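Local atomic coordinates of nucleoside kinase (Methanococcus jannaschii, PDB entry 2C4E), a protein that phosphorylates a wide range of nucleosides, above all inosine, guanosine and cytidine, to their monophosphates, with ATP as the preferred phosphate donor. Residues A[141-144]-A[145-149]; A[173-176]-A[177-180]; A[184-187]-A[188-191]. All coordinates share one frame; numbering follows the deposited sequence.

Going along the chain from the N terminus, the three contacts come in series; none nests in or crosses another. Each is local and closes no long loop, since its two segments are consecutive. Contact 1 lies in helix 141-151, between strands 131-136 and 156-159. Contact 2 holds the C-terminal end of helix 170-178, before strand 182-186. Contact 3 is the turn from that strand into helix 187-197. Contacts 1 and 2 have centres about 10 Å apart and touch: K149 NZ makes a 2.9 Å salt bridge to E175 OE2, and L145 packs on I176. Contact 3 has its centre about 15 Å from that of contact 2 and brings the chain to the ATP site.

Contact 1: residues A[141-144]-A[145-149]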
ATOM      1  N   PRO A 141       4.862 -21.087  -8.319  1.00 20.25           N
ATOM      2  CA  PRO A 141       4.591 -22.193  -9.250  1.00 20.35           C
ATOM      3  C   PRO A 141       5.583 -23.354  -9.168  1.00 19.93           C
ATOM      4  O   PRO A 141       5.152 -24.509  -9.262  1.00 19.87           O
ATOM      5  CB  PRO A 141       4.640 -21.502 -10.615  1.00 20.35           C
ATOM      6  CG  PRO A 141       4.136 -20.104 -10.295  1.00 21.15           C
ATOM      7  CD  PRO A 141       4.873 -19.789  -9.018  1.00 21.37           C
ATOM      8  N   GLU A 142       6.870 -23.084  -8.975  1.00 20.58           N
ATOM      9  CA  GLU A 142       7.851 -24.171  -8.917  1.00 20.78           C
ATOM     10  C   GLU A 142       7.613 -25.023  -7.676  1.00 20.45           C
ATOM     11  O   GLU A 142       7.626 -26.259  -7.748  1.00 20.18           O
ATOM     12  CB  GLU A 142       9.296 -23.651  -8.946  1.00 21.57           C
ATOM     13  CG  GLU A 142      10.333 -24.751  -8.721  1.00 24.90           C
ATOM     14  CD  GLU A 142      11.780 -24.269  -8.622  1.00 29.39           C
ATOM     15  OE1 GLU A 142      12.052 -23.106  -8.237  1.00 32.62           O
ATOM     16  OE2 GLU A 142      12.669 -25.088  -8.917  1.00 32.89           O
ATOM     17  N   PHE A 143       7.352 -24.371  -6.547  1.00 19.62           N
ATOM     18  CA  PHE A 143       7.088 -25.100  -5.308  1.00 19.70           C
ATOM     19  C   PHE A 143       5.759 -25.847  -5.455  1.00 19.32           C
ATOM     20  O   PHE A 143       5.632 -26.995  -5.038  1.00 19.24           O
ATOM     21  CB  PHE A 143       7.055 -24.127  -4.127  1.00 19.18           C
ATOM     22  CG  PHE A 143       6.835 -24.786  -2.797  1.00 20.21           C
ATOM     23  CD1 PHE A 143       7.897 -25.298  -2.079  1.00 19.78           C
ATOM     24  CD2 PHE A 143       5.560 -24.886  -2.258  1.00 21.27           C
ATOM     25  CE1 PHE A 143       7.706 -25.902  -0.836  1.00 22.11           C
ATOM     26  CE2 PHE A 143       5.368 -25.489  -1.009  1.00 22.28           C
ATOM     27  CZ  PHE A 143       6.444 -25.998  -0.306  1.00 21.79           C
ATOM     28  N   ASN A 144       4.788 -25.216  -6.111  1.00 19.33           N
ATOM     29  CA  ASN A 144       3.474 -25.822  -6.303  1.00 19.48           C
ATOM     30  C   ASN A 144       3.572 -27.086  -7.152  1.00 20.24           C
ATOM     31  O   ASN A 144       2.966 -28.116  -6.819  1.00 19.64           O
ATOM     32  CB  ASN A 144       2.486 -24.830  -6.919  1.00 19.75           C
ATOM     33  CG  ASN A 144       2.006 -23.779  -5.919  1.00 20.12           C
ATOM     34  OD1 ASN A 144       1.389 -22.753  -6.288  1.00 22.45           O
ATOM     35  ND2 ASN A 144       2.287 -24.011  -4.673  1.00 16.62           N
ATOM     36  N   LEU A 145       4.385 -27.045  -8.203  1.00 19.81           N
ATOM     37  CA  LEU A 145       4.613 -28.255  -8.999  1.00 20.39           C
ATOM     38  C   LEU A 145       5.293 -29.333  -8.159  1.00 20.18           C
ATOM     39  O   LEU A 145       4.927 -30.515  -8.240  1.00 19.97           O
ATOM     40  CB  LEU A 145       5.441 -27.944 -10.249  1.00 20.64           C
ATOM     41  CG  LEU A 145       5.793 -29.127 -11.155  1.00 21.29           C
ATOM     42  CD1 LEU A 145       4.540 -29.875 -11.639  1.00 22.47           C
ATOM     43  CD2 LEU A 145       6.612 -28.656 -12.337  1.00 23.66           C
ATOM     44  N   LYS A 146       6.273 -28.965  -7.338  1.00 19.14           N
ATOM     45  CA  LYS A 146       6.888 -29.955  -6.456  1.00 19.59           C
ATOM     46  C   LYS A 146       5.837 -30.609  -5.578  1.00 19.42           C
ATOM     47  O   LYS A 146       5.866 -31.811  -5.379  1.00 18.96           O
ATOM     48  CB  LYS A 146       7.955 -29.346  -5.541  1.00 19.03           C
ATOM     49  CG  LYS A 146       9.203 -28.855  -6.238  1.00 20.22           C
ATOM     50  CD  LYS A 146      10.139 -28.237  -5.211  1.00 21.21           C
ATOM     51  CE  LYS A 146      11.504 -27.940  -5.790  1.00 23.05           C
ATOM     52  NZ  LYS A 146      12.290 -27.023  -4.910  1.00 22.13           N
ATOM     53  N   CYS A 147       4.901 -29.810  -5.062  1.00 19.30           N
ATOM     54  CA  CYS A 147       3.837 -30.329  -4.204  1.00 19.67           C
ATOM     55  C   CYS A 147       2.961 -31.319  -4.957  1.00 19.36           C
ATOM     56  O   CYS A 147       2.687 -32.412  -4.434  1.00 19.61           O
ATOM     57  CB  CYS A 147       2.971 -29.205  -3.641  1.00 20.67           C
ATOM     58  SG  CYS A 147       3.815 -28.204  -2.403  1.00 21.12           S
ATOM     59  N   ALA A 148       2.569 -30.957  -6.178  1.00 19.97           N
ATOM     60  CA  ALA A 148       1.710 -31.809  -7.004  1.00 19.53           C
ATOM     61  C   ALA A 148       2.416 -33.112  -7.309  1.00 19.66           C
ATOM     62  O   ALA A 148       1.829 -34.165  -7.185  1.00 18.10           O
ATOM     63  CB  ALA A 148       1.337 -31.119  -8.295  1.00 19.86           C
ATOM     64  N   LYS A 149       3.691 -33.028  -7.696  1.00 20.42           N
ATOM     65  CA  LYS A 149       4.430 -34.227  -8.098  1.00 20.24           C
ATOM     66  C   LYS A 149       4.721 -35.140  -6.909  1.00 20.07           C
ATOM     67  O   LYS A 149       4.706 -36.357  -7.055  1.00 20.61           O
ATOM     68  CB  LYS A 149       5.705 -33.846  -8.875  1.00 20.02           C
ATOM     69  CG  LYS A 149       5.382 -33.307 -10.262  1.00 21.14           C
ATOM     70  CD  LYS A 149       6.586 -32.837 -11.068  1.00 22.56           C
ATOM     71  CE  LYS A 149       7.347 -33.983 -11.696  1.00 22.68           C
ATOM     72  NZ  LYS A 149       8.266 -33.491 -12.760  1.00 19.60           N
TER
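F143 turns its CG anti to the backbone N (chi1 -178°), while C147, one turn later, sets SG anti to its own carbonyl carbon (chi1 -71°), and the two torsions bring thiol and ring together. The pair belongs to helix 141-151, the helix of a beta-alpha-beta unit in this ribokinase-fold kinase, between strands 131-136 and 156-159. Main-chain i to i+4 bonds run through it: L145 N gives to P141 O at 2.9 Å, K146 N to E142 O, C147 N to F143 O and A148 N to N144 O. F143 and C147 both pack on V11 of strand 7-11, and the F143 ring also meets that of Y121, so this side of the helix is buried against the sheet and its neighbours. L145 and A148 instead meet I176 of helix 170-178. On the outer side, the extended K146 chain passes E142 O, with CG 3.4 Å from that oxygen. Its ammonium is hydrogen-bonded to N125 OD1; the carboxylate of E142 stays beyond salt-bridge range, OE2 4.5 Å from K146 NZ. The sulfur-aromatic contact is oblique: C147 SG sits 4.1 Å from the ring centroid of F143, 38° off the normal, and of the ring atoms it comes nearest CE2, at 3.4 Å.

Contact 2: residues A[173-176]-A[177-180]; sequences LLEI and IEHT
Helical bonding carries from L173 and L174 to I177 and E178, with I177 N 3.1 Å from L173 O and E178 N 3.0 Å from L174 O, and beyond these two bonds the pattern changes. There I176 O takes two donors from opposite faces of its carbonyl plane, H179 N at 3.0 Å and T180 OG1 at 2.8 Å. Both lie well out of that plane, H179 N the further, and neither sits on a lone pair. With OG1 anti to the carbonyl carbon of T180 (chi1 -67°), the hydroxyl turns back onto the last turn and ties the departing chain to it. The buried side is apolar: the tip of I177, CD1, meets CG of L173 at 3.9 Å, the two side chains crossing obliquely, and both residues pack on L197 of helix 187-197. I176 packs on a different neighbour, F159 of strand 156-159, which T180 touches as well. This is the C-terminal end of the helix in a beta-alpha-beta unit, strand 156-159, helix 170-178, strand 182-186, within the ribokinase fold. Along the more polar side, E178 runs extended beyond CG and lays its carboxylate beside L174, OE2 3.8 Å from CD1, while that same oxygen is salt-bridged to R207. E175 bends at chi2 (70°), which brings its carboxylate up to the imidazole of H179, the two planes 53° apart; the bond from H179 NE2 to E175 OE2 is long and weak at 3.4 Å. K149 NZ, salt-bridged to the same OE2, is the stronger partner. E175 OE1 and E178 OE1 come within 4.1 Å of each other, a like-charge approach that the lysine and arginine probably ease.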
ATOM      1  N   LEU A 173       2.556 -26.239 -17.414  1.00 25.66           N
ATOM      2  CA  LEU A 173       1.128 -26.392 -17.157  1.00 24.94           C
ATOM      3  C   LEU A 173       0.679 -27.814 -17.427  1.00 24.25           C
ATOM      4  O   LEU A 173      -0.116 -28.370 -16.666  1.00 23.51           O
ATOM      5  CB  LEU A 173       0.309 -25.411 -18.010  1.00 25.26           C
ATOM      6  CG  LEU A 173      -1.181 -25.332 -17.681  1.00 25.58           C
ATOM      7  CD1 LEU A 173      -1.384 -24.958 -16.212  1.00 26.08           C
ATOM      8  CD2 LEU A 173      -1.875 -24.329 -18.621  1.00 27.07           C
ATOM      9  N   LEU A 174       1.196 -28.406 -18.494  1.00 23.73           N
ATOM     10  CA  LEU A 174       0.870 -29.776 -18.834  1.00 23.78           C
ATOM     11  C   LEU A 174       1.367 -30.665 -17.703  1.00 22.95           C
ATOM     12  O   LEU A 174       0.647 -31.530 -17.236  1.00 23.10           O
ATOM     13  CB  LEU A 174       1.517 -30.174 -20.160  1.00 24.05           C
ATOM     14  CG  LEU A 174       1.232 -31.578 -20.676  1.00 26.07           C
ATOM     15  CD1 LEU A 174      -0.263 -31.792 -20.887  1.00 27.55           C
ATOM     16  CD2 LEU A 174       2.006 -31.806 -21.990  1.00 28.27           C
ATOM     17  N   GLU A 175       2.567 -30.390 -17.211  1.00 22.66           N
ATOM     18  CA  GLU A 175       3.147 -31.219 -16.137  1.00 22.41           C
ATOM     19  C   GLU A 175       2.343 -31.184 -14.839  1.00 22.63           C
ATOM     20  O   GLU A 175       2.094 -32.222 -14.253  1.00 21.68           O
ATOM     21  CB  GLU A 175       4.602 -30.827 -15.873  1.00 22.95           C
ATOM     22  CG  GLU A 175       5.324 -31.765 -14.921  1.00 24.04           C
ATOM     23  CD  GLU A 175       5.618 -33.146 -15.496  1.00 27.14           C
ATOM     24  OE1 GLU A 175       5.292 -33.421 -16.679  1.00 27.42           O
ATOM     25  OE2 GLU A 175       6.198 -33.960 -14.751  1.00 25.43           O
ATOM     26  N   ILE A 176       1.922 -30.010 -14.378  1.00 22.36           N
ATOM     27  CA  ILE A 176       1.167 -29.968 -13.135  1.00 22.46           C
ATOM     28  C   ILE A 176      -0.228 -30.584 -13.311  1.00 21.88           C
ATOM     29  O   ILE A 176      -0.727 -31.257 -12.415  1.00 20.27           O
ATOM     30  CB  ILE A 176       1.129 -28.534 -12.551  1.00 22.28           C
ATOM     31  CG1 ILE A 176       0.685 -28.567 -11.093  1.00 24.94           C
ATOM     32  CG2 ILE A 176       0.221 -27.602 -13.378  1.00 22.54           C
ATOM     33  CD1 ILE A 176       1.098 -27.347 -10.317  1.00 26.71           C
ATOM     34  N   ILE A 177      -0.843 -30.378 -14.470  1.00 21.49           N
ATOM     35  CA  ILE A 177      -2.148 -30.959 -14.760  1.00 21.34           C
ATOM     36  C   ILE A 177      -2.070 -32.487 -14.799  1.00 21.22           C
ATOM     37  O   ILE A 177      -3.018 -33.159 -14.416  1.00 20.09           O
ATOM     38  CB  ILE A 177      -2.742 -30.385 -16.078  1.00 21.33           C
ATOM     39  CG1 ILE A 177      -3.194 -28.961 -15.836  1.00 22.23           C
ATOM     40  CG2 ILE A 177      -3.889 -31.254 -16.602  1.00 22.44           C
ATOM     41  CD1 ILE A 177      -3.716 -28.261 -17.113  1.00 21.32           C
ATOM     42  N   GLU A 178      -0.921 -33.024 -15.216  1.00 21.55           N
ATOM     43  CA  GLU A 178      -0.758 -34.457 -15.311  1.00 21.79           C
ATOM     44  C   GLU A 178      -0.642 -35.036 -13.893  1.00 20.58           C
ATOM     45  O   GLU A 178      -0.793 -36.234 -13.707  1.00 21.55           O
ATOM     46  CB  GLU A 178       0.398 -34.838 -16.257  1.00 22.89           C
ATOM     47  CG  GLU A 178      -0.034 -34.539 -17.702  1.00 25.51           C
ATOM     48  CD  GLU A 178       0.871 -35.057 -18.787  1.00 31.41           C
ATOM     49  OE1 GLU A 178       2.105 -35.050 -18.592  1.00 34.06           O
ATOM     50  OE2 GLU A 178       0.323 -35.431 -19.855  1.00 32.09           O
ATOM     51  N   HIS A 179      -0.412 -34.161 -12.918  1.00 19.31           N
ATOM     52  CA  HIS A 179      -0.361 -34.544 -11.492  1.00 18.60           C
ATOM     53  C   HIS A 179      -1.499 -33.933 -10.690  1.00 19.27           C
ATOM     54  O   HIS A 179      -1.364 -33.673  -9.490  1.00 19.27           O
ATOM     55  CB  HIS A 179       0.970 -34.120 -10.914  1.00 18.71           C
ATOM     56  CG  HIS A 179       2.134 -34.761 -11.591  1.00 18.74           C
ATOM     57  ND1 HIS A 179       2.779 -35.870 -11.089  1.00 19.85           N
ATOM     58  CD2 HIS A 179       2.751 -34.461 -12.757  1.00 17.41           C
ATOM     59  CE1 HIS A 179       3.747 -36.219 -11.920  1.00 16.22           C
ATOM     60  NE2 HIS A 179       3.758 -35.373 -12.934  1.00 21.44           N
ATOM     61  N   THR A 180      -2.632 -33.714 -11.361  1.00 19.09           N
ATOM     62  CA  THR A 180      -3.807 -33.129 -10.726  1.00 19.54           C
ATOM     63  C   THR A 180      -4.993 -34.079 -10.829  1.00 19.30           C
ATOM     64  O   THR A 180      -5.222 -34.652 -11.879  1.00 20.30           O
ATOM     65  CB  THR A 180      -4.181 -31.802 -11.405  1.00 20.00           C
ATOM     66  OG1 THR A 180      -3.162 -30.829 -11.167  1.00 20.54           O
ATOM     67  CG2 THR A 180      -5.394 -31.191 -10.731  1.00 20.37           C
TER

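Contact 3: residues A[184-187]-A[188-191]; sequences FMNK and HEFE
N186 O takes the shortest sound bond here, from F190 N at 2.8 Å. It belongs to the first turn of helix 187-197, which starts straight after strand 182-186 of the central sheet; E191 N to K187 O, 3.0 Å, follows it. N186 stands at the N-cap position, yet its side chain makes no capping bond. N186 is an ATP-binding residue, and its OD1 is hydrogen-bonded to OG1 of T214, another of them. E189 lies alongside N186, pointing the same way, and touches it through carbon, CG 3.9 Å from CB of N186. Further inside, M185 bends at its last torsion (chi3 -84°), which swings the methyl to the rim of the F190 ring: CE lies in the ring plane, 3.8 Å from CD1, with the two side chains crossing at about a right angle. The thioether passes the backbone, SD 3.8 Å from CA of F190. On the outside, K187 CE rests 3.7 Å from E191 OE2. N186 thus makes its helical bond through the main-chain O while T214 holds the side-chain OD1, which probably fixes the side chain at the ATP site.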
ATOM      1  N   PHE A 184      -9.509 -26.914 -11.060  1.00 20.58           N
ATOM      2  CA  PHE A 184     -10.442 -25.805 -11.040  1.00 20.89           C
ATOM      3  C   PHE A 184      -9.886 -24.651 -11.872  1.00 21.06           C
ATOM      4  O   PHE A 184      -8.722 -24.291 -11.735  1.00 21.69           O
ATOM      5  CB  PHE A 184     -10.632 -25.285  -9.612  1.00 20.27           C
ATOM      6  CG  PHE A 184     -11.297 -26.245  -8.656  1.00 20.50           C
ATOM      7  CD1 PHE A 184     -10.532 -27.141  -7.891  1.00 21.25           C
ATOM      8  CD2 PHE A 184     -12.662 -26.207  -8.442  1.00 20.46           C
ATOM      9  CE1 PHE A 184     -11.139 -28.001  -6.979  1.00 22.15           C
ATOM     10  CE2 PHE A 184     -13.260 -27.061  -7.539  1.00 21.66           C
ATOM     11  CZ  PHE A 184     -12.504 -27.952  -6.806  1.00 22.91           C
ATOM     12  N   MET A 185     -10.722 -24.053 -12.706  1.00 20.84           N
ATOM     13  CA  MET A 185     -10.368 -22.826 -13.398  1.00 21.55           C
ATOM     14  C   MET A 185     -11.614 -22.002 -13.623  1.00 21.62           C
ATOM     15  O   MET A 185     -12.679 -22.531 -13.891  1.00 21.36           O
ATOM     16  CB  MET A 185      -9.705 -23.118 -14.749  1.00 21.67           C
ATOM     17  CG  MET A 185      -8.246 -23.552 -14.663  1.00 23.54           C
ATOM     18  SD  MET A 185      -7.508 -23.647 -16.335  1.00 26.60           S
ATOM     19  CE  MET A 185      -8.020 -25.253 -16.785  1.00 27.70           C
ATOM     20  N   ASN A 186     -11.477 -20.694 -13.521  1.00 22.82           N
ATOM     21  CA  ASN A 186     -12.514 -19.802 -13.991  1.00 23.59           C
ATOM     22  C   ASN A 186     -12.543 -19.842 -15.518  1.00 23.62           C
ATOM     23  O   ASN A 186     -11.562 -20.233 -16.140  1.00 22.93           O
ATOM     24  CB  ASN A 186     -12.261 -18.387 -13.489  1.00 25.15           C
ATOM     25  CG  ASN A 186     -12.532 -18.262 -12.013  1.00 28.52           C
ATOM     26  OD1 ASN A 186     -13.584 -18.687 -11.536  1.00 34.73           O
ATOM     27  ND2 ASN A 186     -11.582 -17.703 -11.273  1.00 34.19           N
ATOM     28  N   LYS A 187     -13.661 -19.438 -16.108  1.00 24.02           N
ATOM     29  CA  LYS A 187     -13.861 -19.600 -17.553  1.00 24.80           C
ATOM     30  C   LYS A 187     -12.808 -18.906 -18.416  1.00 25.10           C
ATOM     31  O   LYS A 187     -12.372 -19.467 -19.414  1.00 25.45           O
ATOM     32  CB  LYS A 187     -15.256 -19.142 -17.975  1.00 24.80           C
ATOM     33  CG  LYS A 187     -15.567 -19.411 -19.457  1.00 25.68           C
ATOM     34  CD  LYS A 187     -17.052 -19.242 -19.765  0.20 25.07           C
ATOM     35  CE  LYS A 187     -17.465 -20.010 -21.014  0.20 24.91           C
ATOM     36  NZ  LYS A 187     -18.944 -20.145 -21.114  0.20 24.64           N
ATOM     37  N   HIS A 188     -12.407 -17.698 -18.033  0.50 25.28           N
ATOM     38  CA  HIS A 188     -11.415 -16.954 -18.807  0.50 25.44           C
ATOM     39  C   HIS A 188     -10.072 -17.676 -18.799  0.50 25.22           C
ATOM     40  O   HIS A 188      -9.378 -17.752 -19.813  0.50 25.37           O
ATOM     41  CB  HIS A 188     -11.255 -15.535 -18.252  0.50 25.62           C
ATOM     42  CG  HIS A 188     -12.424 -14.641 -18.526  0.20 26.23           C
ATOM     43  ND1 HIS A 188     -13.364 -14.916 -19.496  0.50 27.04           N
ATOM     44  CD2 HIS A 188     -12.803 -13.471 -17.958  0.50 26.80           C
ATOM     45  CE1 HIS A 188     -14.267 -13.950 -19.521  0.50 27.98           C
ATOM     46  NE2 HIS A 188     -13.949 -13.062 -18.596  0.50 28.20           N
ATOM     47  N   GLU A 189      -9.727 -18.225 -17.645  1.00 24.65           N
ATOM     48  CA  GLU A 189      -8.464 -18.886 -17.449  1.00 24.50           C
ATOM     49  C   GLU A 189      -8.523 -20.238 -18.178  1.00 23.06           C
ATOM     50  O   GLU A 189      -7.571 -20.633 -18.818  1.00 22.40           O
ATOM     51  CB  GLU A 189      -8.185 -18.930 -15.925  1.00 24.94           C
ATOM     52  CG  GLU A 189      -8.814 -17.683 -15.250  1.00 28.56           C
ATOM     53  CD  GLU A 189      -8.043 -17.087 -14.100  1.00 32.23           C
ATOM     54  OE1 GLU A 189      -8.028 -17.708 -13.007  1.00 31.15           O
ATOM     55  OE2 GLU A 189      -7.532 -15.954 -14.283  1.00 34.11           O
ATOM     56  N   PHE A 190      -9.684 -20.883 -18.161  1.00 22.18           N
ATOM     57  CA  PHE A 190      -9.879 -22.142 -18.871  1.00 21.64           C
ATOM     58  C   PHE A 190      -9.678 -21.920 -20.399  1.00 21.18           C
ATOM     59  O   PHE A 190      -9.000 -22.715 -21.069  1.00 21.23           O
ATOM     60  CB  PHE A 190     -11.280 -22.686 -18.589  1.00 21.71           C
ATOM     61  CG  PHE A 190     -11.637 -23.894 -19.417  1.00 22.98           C
ATOM     62  CD1 PHE A 190     -11.024 -25.108 -19.163  1.00 26.45           C
ATOM     63  CD2 PHE A 190     -12.568 -23.806 -20.447  1.00 26.61           C
ATOM     64  CE1 PHE A 190     -11.344 -26.233 -19.921  1.00 27.75           C
ATOM     65  CE2 PHE A 190     -12.882 -24.922 -21.214  1.00 27.76           C
ATOM     66  CZ  PHE A 190     -12.265 -26.141 -20.933  1.00 27.62           C
ATOM     67  N   GLU A 191     -10.240 -20.841 -20.937  1.00 21.01           N
ATOM     68  CA  GLU A 191     -10.113 -20.585 -22.364  1.00 20.86           C
ATOM     69  C   GLU A 191      -8.628 -20.342 -22.656  1.00 20.83           C
ATOM     70  O   GLU A 191      -8.118 -20.797 -23.673  1.00 21.58           O
ATOM     71  CB  GLU A 191     -11.064 -19.447 -22.858  1.00 20.83           C
ATOM     72  CG  GLU A 191     -12.554 -19.849 -22.759  1.00 21.76           C
ATOM     73  CD  GLU A 191     -13.585 -18.788 -23.220  1.00 26.28           C
ATOM     74  OE1 GLU A 191     -13.244 -17.607 -23.461  1.00 21.26           O
ATOM     75  OE2 GLU A 191     -14.790 -19.137 -23.349  1.00 27.68           O
TER